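Local coordinates for protein Diedel (Drosophila melanogaster, PDB 3ZZO), which acts as a secreted immune cytokine that promotes survival of Sindbis virus infection by suppressing the immune deficiency pathway, at residues Ser65-Trp68 against Ser69-Val73. Sequence-based numbering, arbitrary orientation.
Sequences SGDW and SQEFV. With EDO (1,2-ethanediol), chain C.
At the N-terminal start of helix 69-75, the helix that covers the antiparallel sheet of the ferredoxin-like subdomain SD1, Glu71 reaches back over the incoming loop and accepts a bond from the backbone of Asp67. Trp68 holds the N-cap position, and Trp68 O accepts the first i to i+4 bond, from Phe72 N at 3.0 Å. With chi1 of Glu71 at -172°, CG lies trans to the amide nitrogen and the chain runs on extended, which carries the carboxylate back to the loop; there Asp67 N meets Glu71 OE1 at 3.0 Å, nearly along the C-O axis. The same OE1 lies 3.0 Å from Gly66 CA, so the carboxylate sits directly against the backbone of this glycine. The other oxygen, OE2, shares a water with Ser65 O, so OE1 is bound directly to the loop and OE2 through a water. The Asp67 side chain crosses that of Glu71 at about a right angle, their carboxylate planes 57° apart, and Asp67 OD1 comes within 3.3 Å of Glu71 OE1; this proximity of like charges is probably eased by Arg74, which forms a salt bridge with Asp67 OD2. Phe72 turns to the interior, packing on Val33 and Ile35 of the sheet and meeting Phe11 edge-to-face. Ser69, whose side chain touches Val86 of strand 81-89, has its OG hydrogen-bonded to an ethanediol, probably from the crystallisation liquor. Gln70 N gives Asp67 O a weak bond of 3.2 Å, and a second water donates to both Asp67 O and Gln70 OE1, each at 2.8 Å.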
ATOM      1  N   SER A  65       0.462  -9.343   5.522  1.00 10.06           N
ATOM      2  CA  SER A  65       0.899  -8.887   6.845  1.00 10.72           C
ATOM      3  C   SER A  65       2.128  -8.004   6.760  1.00  9.96           C
ATOM      4  O   SER A  65       2.929  -8.105   5.857  1.00 10.88           O
ATOM      5  CB  SER A  65       1.188 -10.105   7.744  1.00 13.02           C
ATOM      6  OG  SER A  65       2.280 -10.867   7.215  1.00 17.31           O
ATOM      7  N   GLY A  66       2.275  -7.166   7.779  1.00  9.03           N
ATOM      8  CA  GLY A  66       3.430  -6.300   7.906  1.00  8.51           C
ATOM      9  C   GLY A  66       3.074  -4.994   8.563  1.00  8.22           C
ATOM     10  O   GLY A  66       2.002  -4.851   9.141  1.00 10.49           O
ATOM     11  N   ASP A  67       3.955  -4.009   8.445  1.00  7.75           N
ATOM     12  CA  ASP A  67       3.767  -2.734   9.141  1.00  8.16           C
ATOM     13  C   ASP A  67       3.504  -1.557   8.201  1.00  7.14           C
ATOM     14  O   ASP A  67       3.866  -0.416   8.512  1.00  7.49           O
ATOM     15  CB  ASP A  67       4.739  -2.528  10.266  1.00 11.44           C
ATOM     16  CG  ASP A  67       6.114  -2.433   9.816  1.00 11.34           C
ATOM     17  OD1 ASP A  67       6.514  -3.025   8.772  1.00 13.52           O
ATOM     18  OD2 ASP A  67       6.973  -1.861  10.568  1.00 12.73           O
ATOM     19  N   TRP A  68       2.791  -1.813   7.116  1.00  6.48           N
ATOM     20  CA  TRP A  68       2.067  -0.747   6.420  1.00  6.49           C
ATOM     21  C   TRP A  68       3.041   0.242   5.776  1.00  6.30           C
ATOM     22  O   TRP A  68       4.018  -0.177   5.152  1.00  6.12           O
ATOM     23  CB  TRP A  68       1.008  -0.097   7.341  1.00  7.18           C
ATOM     24  CG  TRP A  68      -0.110  -1.040   7.660  1.00  7.68           C
ATOM     25  CD1 TRP A  68      -0.333  -1.735   8.825  1.00  9.67           C
ATOM     26  CD2 TRP A  68      -1.188  -1.350   6.794  1.00  7.68           C
ATOM     27  NE1 TRP A  68      -1.490  -2.461   8.697  1.00  9.98           N
ATOM     28  CE2 TRP A  68      -2.031  -2.249   7.456  1.00  8.23           C
ATOM     29  CE3 TRP A  68      -1.498  -0.982   5.479  1.00  7.63           C
ATOM     30  CZ2 TRP A  68      -3.183  -2.764   6.861  1.00  9.75           C
ATOM     31  CZ3 TRP A  68      -2.625  -1.507   4.876  1.00  8.35           C
ATOM     32  CH2 TRP A  68      -3.433  -2.397   5.557  1.00  9.29           C
ATOM     33  N   SER A  69       2.796   1.537   5.909  1.00  6.47           N
ATOM     34  CA  SER A  69       3.637   2.535   5.254  1.00  6.07           C
ATOM     35  C   SER A  69       5.094   2.403   5.695  1.00  6.13           C
ATOM     36  O   SER A  69       6.013   2.714   4.925  1.00  6.04           O
ATOM     37  CB  SER A  69       3.109   3.940   5.472  1.00  6.79           C
ATOM     38  OG  SER A  69       3.020   4.252   6.873  1.00  7.78           O
ATOM     39  N   GLN A  70       5.322   2.002   6.942  1.00  5.88           N
ATOM     40  CA  GLN A  70       6.682   1.828   7.472  1.00  6.06           C
ATOM     41  C   GLN A  70       7.419   0.744   6.700  1.00  6.13           C
ATOM     42  O   GLN A  70       8.598   0.890   6.362  1.00  6.03           O
ATOM     43  CB  GLN A  70       6.535   1.497   8.974  1.00  6.51           C
ATOM     44  CG  GLN A  70       7.839   1.501   9.737  1.00  6.67           C
ATOM     45  CD  GLN A  70       7.603   1.420  11.224  1.00  7.46           C
ATOM     46  OE1 GLN A  70       6.470   1.462  11.695  1.00  8.79           O
ATOM     47  NE2 GLN A  70       8.660   1.402  12.015  1.00  8.48           N
ATOM     48  N   GLU A  71       6.708  -0.320   6.349  1.00  6.17           N
ATOM     49  CA  GLU A  71       7.263  -1.397   5.519  1.00  6.12           C
ATOM     50  C   GLU A  71       7.459  -0.971   4.054  1.00  6.18           C
ATOM     51  O   GLU A  71       8.414  -1.389   3.421  1.00  6.33           O
ATOM     52  CB  GLU A  71       6.397  -2.634   5.606  1.00  6.61           C
ATOM     53  CG  GLU A  71       7.016  -3.821   4.943  1.00  8.31           C
ATOM     54  CD  GLU A  71       6.495  -5.138   5.403  1.00 11.05           C
ATOM     55  OE1 GLU A  71       5.750  -5.206   6.391  1.00 14.58           O
ATOM     56  OE2 GLU A  71       6.840  -6.164   4.740  1.00 13.15           O
ATOM     57  N   PHE A  72       6.561  -0.133   3.530  1.00  6.01           N
ATOM     58  CA  PHE A  72       6.733   0.427   2.188  1.00  5.88           C
ATOM     59  C   PHE A  72       8.050   1.196   2.107  1.00  6.20           C
ATOM     60  O   PHE A  72       8.823   1.039   1.161  1.00  6.43           O
ATOM     61  CB  PHE A  72       5.553   1.355   1.848  1.00  6.48           C
ATOM     62  CG  PHE A  72       5.671   1.985   0.493  1.00  6.49           C
ATOM     63  CD1 PHE A  72       5.444   1.248  -0.632  1.00  7.25           C
ATOM     64  CD2 PHE A  72       6.011   3.319   0.349  1.00  8.28           C
ATOM     65  CE1 PHE A  72       5.563   1.838  -1.902  1.00  8.11           C
ATOM     66  CE2 PHE A  72       6.158   3.883  -0.912  1.00  8.86           C
ATOM     67  CZ  PHE A  72       5.920   3.133  -2.013  1.00  8.84           C
ATOM     68  N   VAL A  73       8.355   1.994   3.131  1.00  5.82           N
ATOM     69  CA  VAL A  73       9.627   2.705   3.179  1.00  6.23           C
ATOM     70  C   VAL A  73      10.783   1.704   3.298  1.00  6.13           C
ATOM     71  O   VAL A  73      11.778   1.801   2.596  1.00  6.70           O
ATOM     72  CB  VAL A  73       9.660   3.729   4.334  1.00  6.28           C
ATOM     73  CG1 VAL A  73      11.024   4.399   4.422  1.00  7.36           C
ATOM     74  CG2 VAL A  73       8.565   4.763   4.141  1.00  7.03           C
TER
HETATM   75  C1  EDO C1119       6.082   7.483   7.975  1.00 13.85           C
HETATM   76  O1  EDO C1119       4.926   8.054   8.418  1.00 11.73           O
HETATM   77  C2  EDO C1119       5.757   6.224   7.138  1.00 14.22           C
HETATM   78  O2  EDO C1119       5.182   5.260   7.860  1.00 11.50           O
HETATM   79  O   HOH W   1       5.441  -8.344   5.229  1.00 18.46           O
HETATM   80  O   HOH W   2       3.828   0.942  10.949  1.00  9.47           O